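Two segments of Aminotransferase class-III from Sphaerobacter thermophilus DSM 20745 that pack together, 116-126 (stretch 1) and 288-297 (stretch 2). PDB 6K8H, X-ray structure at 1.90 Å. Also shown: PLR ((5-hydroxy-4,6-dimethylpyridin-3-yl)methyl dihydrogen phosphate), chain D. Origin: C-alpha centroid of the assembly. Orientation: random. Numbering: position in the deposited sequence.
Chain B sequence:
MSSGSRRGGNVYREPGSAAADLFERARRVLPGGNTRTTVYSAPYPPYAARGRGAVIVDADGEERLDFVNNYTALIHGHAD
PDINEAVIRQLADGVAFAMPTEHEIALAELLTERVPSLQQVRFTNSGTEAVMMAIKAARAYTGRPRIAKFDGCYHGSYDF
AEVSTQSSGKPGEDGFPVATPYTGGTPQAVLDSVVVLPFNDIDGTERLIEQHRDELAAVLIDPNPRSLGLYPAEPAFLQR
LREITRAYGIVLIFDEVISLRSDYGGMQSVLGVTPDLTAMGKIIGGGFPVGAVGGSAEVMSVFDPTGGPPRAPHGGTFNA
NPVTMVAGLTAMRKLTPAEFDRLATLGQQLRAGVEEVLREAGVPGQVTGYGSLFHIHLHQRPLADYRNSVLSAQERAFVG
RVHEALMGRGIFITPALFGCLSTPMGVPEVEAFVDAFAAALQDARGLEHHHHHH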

# COMPACT_ATOMS: atom_id res chain seq x y z
N PRO B 116 24.19 6.38 0.04
CA PRO B 116 24.85 7.09 -1.07
C PRO B 116 24.07 7.07 -2.38
O PRO B 116 23.94 8.12 -3.02
CB PRO B 116 26.19 6.36 -1.20
CG PRO B 116 26.47 5.86 0.21
CD PRO B 116 25.11 5.45 0.74
N SER B 117 23.53 5.91 -2.78
CA SER B 117 22.77 5.81 -4.03
C SER B 117 21.51 6.66 -4.03
O SER B 117 20.96 6.93 -5.10
CB SER B 117 22.40 4.35 -4.32
OG SER B 117 21.24 3.96 -3.59
N LEU B 118 21.00 7.04 -2.86
CA LEU B 118 19.74 7.79 -2.81
C LEU B 118 20.03 9.26 -3.02
O LEU B 118 20.50 9.96 -2.12
CB LEU B 118 19.02 7.56 -1.49
CG LEU B 118 18.60 6.12 -1.17
CD1 LEU B 118 17.86 6.06 0.16
CD2 LEU B 118 17.78 5.55 -2.30
N GLN B 119 19.74 9.74 -4.23
CA GLN B 119 19.75 11.17 -4.54
C GLN B 119 18.37 11.78 -4.37
O GLN B 119 18.25 12.91 -3.87
CB GLN B 119 20.25 11.39 -5.97
CG GLN B 119 21.53 10.66 -6.33
CD GLN B 119 22.11 11.14 -7.65
OE1 GLN B 119 21.44 11.15 -8.68
NE2 GLN B 119 23.37 11.57 -7.61
N GLN B 120 17.32 11.06 -4.78
CA GLN B 120 15.95 11.48 -4.55
C GLN B 120 15.10 10.28 -4.16
O GLN B 120 15.42 9.14 -4.52
CB GLN B 120 15.33 12.15 -5.79
CG GLN B 120 16.04 13.44 -6.23
CD GLN B 120 15.53 13.96 -7.55
OE1 GLN B 120 15.02 13.20 -8.38
NE2 GLN B 120 15.67 15.26 -7.77
N VAL B 121 14.02 10.54 -3.42
CA VAL B 121 13.10 9.49 -2.99
C VAL B 121 11.66 9.94 -3.21
O VAL B 121 11.38 11.13 -3.41
CB VAL B 121 13.29 9.08 -1.50
CG1 VAL B 121 14.75 8.76 -1.21
CG2 VAL B 121 12.79 10.18 -0.57
N ARG B 122 10.76 8.96 -3.21
CA ARG B 122 9.31 9.13 -3.12
C ARG B 122 8.77 8.10 -2.13
O ARG B 122 9.25 6.96 -2.10
CB ARG B 122 8.62 8.94 -4.48
CG ARG B 122 8.84 10.06 -5.48
CD ARG B 122 8.15 9.76 -6.79
NE ARG B 122 6.71 10.07 -6.80
CZ ARG B 122 6.20 11.25 -7.15
NH1 ARG B 122 7.00 12.24 -7.51
NH2 ARG B 122 4.89 11.45 -7.16
N PHE B 123 7.76 8.48 -1.36
CA PHE B 123 7.17 7.60 -0.36
C PHE B 123 5.89 6.96 -0.89
O PHE B 123 5.14 7.56 -1.66
CB PHE B 123 6.88 8.37 0.93
CG PHE B 123 8.11 8.96 1.55
CD1 PHE B 123 8.94 8.17 2.33
CD2 PHE B 123 8.46 10.28 1.32
CE1 PHE B 123 10.10 8.69 2.88
CE2 PHE B 123 9.61 10.81 1.87
CZ PHE B 123 10.44 10.01 2.65
N THR B 124 5.68 5.71 -0.47
CA THR B 124 4.50 4.93 -0.79
C THR B 124 3.89 4.43 0.52
O THR B 124 4.37 4.81 1.59
CB THR B 124 4.85 3.75 -1.70
OG1 THR B 124 5.66 2.84 -0.95
CG2 THR B 124 5.63 4.22 -2.95
N ASN B 125 2.88 3.57 0.44
CA ASN B 125 2.20 3.10 1.64
C ASN B 125 2.54 1.67 2.01
O ASN B 125 1.96 1.13 2.97
CB ASN B 125 0.69 3.28 1.47
CG ASN B 125 0.34 4.70 1.14
OD1 ASN B 125 0.45 5.58 2.00
ND2 ASN B 125 0.00 4.96 -0.11
N SER B 126 3.47 1.03 1.29
CA SER B 126 3.87 -0.34 1.59
C SER B 126 5.16 -0.63 0.84
O SER B 126 5.49 0.05 -0.15
CB SER B 126 2.79 -1.35 1.23
OG SER B 126 2.56 -1.31 -0.15
N1 PLR D . 10.33 -6.79 0.01
C2 PLR D . 10.84 -7.49 1.02
C2A PLR D . 12.25 -7.98 0.93
C3 PLR D . 10.07 -7.75 2.16
O3 PLR D . 10.62 -8.46 3.17
C4 PLR D . 8.74 -7.28 2.23
C4A PLR D . 7.93 -7.54 3.42
C5 PLR D . 8.24 -6.53 1.16
C6 PLR D . 9.06 -6.34 0.08
C5A PLR D . 6.83 -6.01 1.15
O4P PLR D . 6.56 -4.93 2.09
P PLR D . 5.07 -4.72 2.65
O1P PLR D . 4.21 -4.61 1.43
O2P PLR D . 4.75 -5.94 3.45
O3P PLR D . 5.09 -3.48 3.47
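Stretch 2 288-297: FPVGAVGGSA

Three hydrogen-bonded pairs hold stretch 2 to stretch 1. Thr-124 N donates to Gly-291 O at 2.8 Å, and Gly-291 N returns to Thr-124 O at 2.9 Å. Arg-122 N to Val-293 O and Val-293 N to Arg-122 O are both 2.9 Å. Gln-120 N reaches Gly-295 O at 3.0 Å, and Gly-295 N reaches Gln-120 O at 2.9 Å. Gly-295 O also accepts from Gln-119 N at 2.9 Å.

Beyond the strand, the Gln-119 side chain extends the contact: Ala-297 N donates to Gln-119 OE1 at 2.7 Å. A water bridges Gln-120 OE1 and Ala-297 O, at 2.6 and 2.7 Å from its oxygen.

Stretch 2 thus lies beside stretch 1 as an antiparallel β-strand. Strand 291-295 pairs with strand 120-124; their N-to-C directions differ by 157°, and the axes approach to 4.2 Å.

The non-hydrogen-bonded pairs sit close. CA of Val-121 is 3.9 Å from CA of Gly-294, and CA of Phe-123 is 4.2 Å from CA of Ala-292. Phe-123 CD1 packs 4.0 Å from Ala-292 CB on the face shared with Val-121. Gly-294 leaves room there for Leu-118, whose CD2 lies 3.4 Å from Gly-294 C. Val-293 points to the other face, with Arg-122 and Thr-124. A CB on Gly-291 would clash with Ser-126 O and Thr-124 OG1.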

# COMPACT_ATOMS: atom_id res chain seq x y z
N PHE B 288 4.53 2.56 11.34
CA PHE B 288 3.34 2.96 10.61
C PHE B 288 3.48 2.57 9.15
O PHE B 288 4.59 2.34 8.67
CB PHE B 288 3.13 4.47 10.77
CG PHE B 288 2.74 4.87 12.17
CD1 PHE B 288 3.70 5.03 13.15
CD2 PHE B 288 1.41 5.05 12.51
CE1 PHE B 288 3.34 5.37 14.46
CE2 PHE B 288 1.04 5.40 13.81
CZ PHE B 288 2.00 5.56 14.77
N PRO B 289 2.36 2.41 8.43
CA PRO B 289 2.45 1.91 7.04
C PRO B 289 3.30 2.84 6.18
O PRO B 289 3.18 4.06 6.25
CB PRO B 289 0.99 1.88 6.59
CG PRO B 289 0.18 1.82 7.85
CD PRO B 289 0.96 2.64 8.84
N VAL B 290 4.18 2.24 5.38
CA VAL B 290 5.20 3.02 4.69
C VAL B 290 5.88 2.19 3.62
O VAL B 290 6.00 0.96 3.73
CB VAL B 290 6.25 3.54 5.69
CG1 VAL B 290 7.05 2.37 6.24
CG2 VAL B 290 7.16 4.60 5.05
N GLY B 291 6.35 2.87 2.57
CA GLY B 291 7.35 2.34 1.67
C GLY B 291 8.05 3.53 1.04
O GLY B 291 7.66 4.68 1.22
N ALA B 292 9.09 3.24 0.27
CA ALA B 292 9.79 4.32 -0.41
C ALA B 292 10.57 3.74 -1.55
O ALA B 292 11.09 2.63 -1.46
CB ALA B 292 10.73 5.09 0.54
N VAL B 293 10.66 4.49 -2.64
CA VAL B 293 11.52 4.15 -3.76
C VAL B 293 12.44 5.33 -3.97
O VAL B 293 11.99 6.48 -3.97
CB VAL B 293 10.69 3.82 -5.02
CG1 VAL B 293 9.62 4.88 -5.25
CG2 VAL B 293 11.57 3.71 -6.23
N GLY B 294 13.74 5.06 -4.09
CA GLY B 294 14.67 6.16 -4.29
C GLY B 294 15.85 5.71 -5.12
O GLY B 294 16.07 4.52 -5.33
N GLY B 295 16.62 6.69 -5.56
CA GLY B 295 17.82 6.38 -6.32
C GLY B 295 18.38 7.60 -7.00
O GLY B 295 18.25 8.73 -6.50
N SER B 296 19.06 7.36 -8.13
CA SER B 296 19.63 8.44 -8.91
C SER B 296 18.55 9.41 -9.37
O SER B 296 17.42 9.00 -9.70
CB SER B 296 20.41 7.90 -10.09
OG SER B 296 19.55 7.27 -11.03
N ALA B 297 18.89 10.71 -9.36
CA ALA B 297 18.00 11.71 -9.96
C ALA B 297 17.71 11.39 -11.42
O ALA B 297 16.60 11.63 -11.91
CB ALA B 297 18.62 13.09 -9.83
O HOH W 1 19.12 3.27 -5.00
O HOH W 2 14.87 13.52 -10.99
O HOH W 3 1.99 6.07 4.40
O HOH W 4 2.87 -0.67 4.56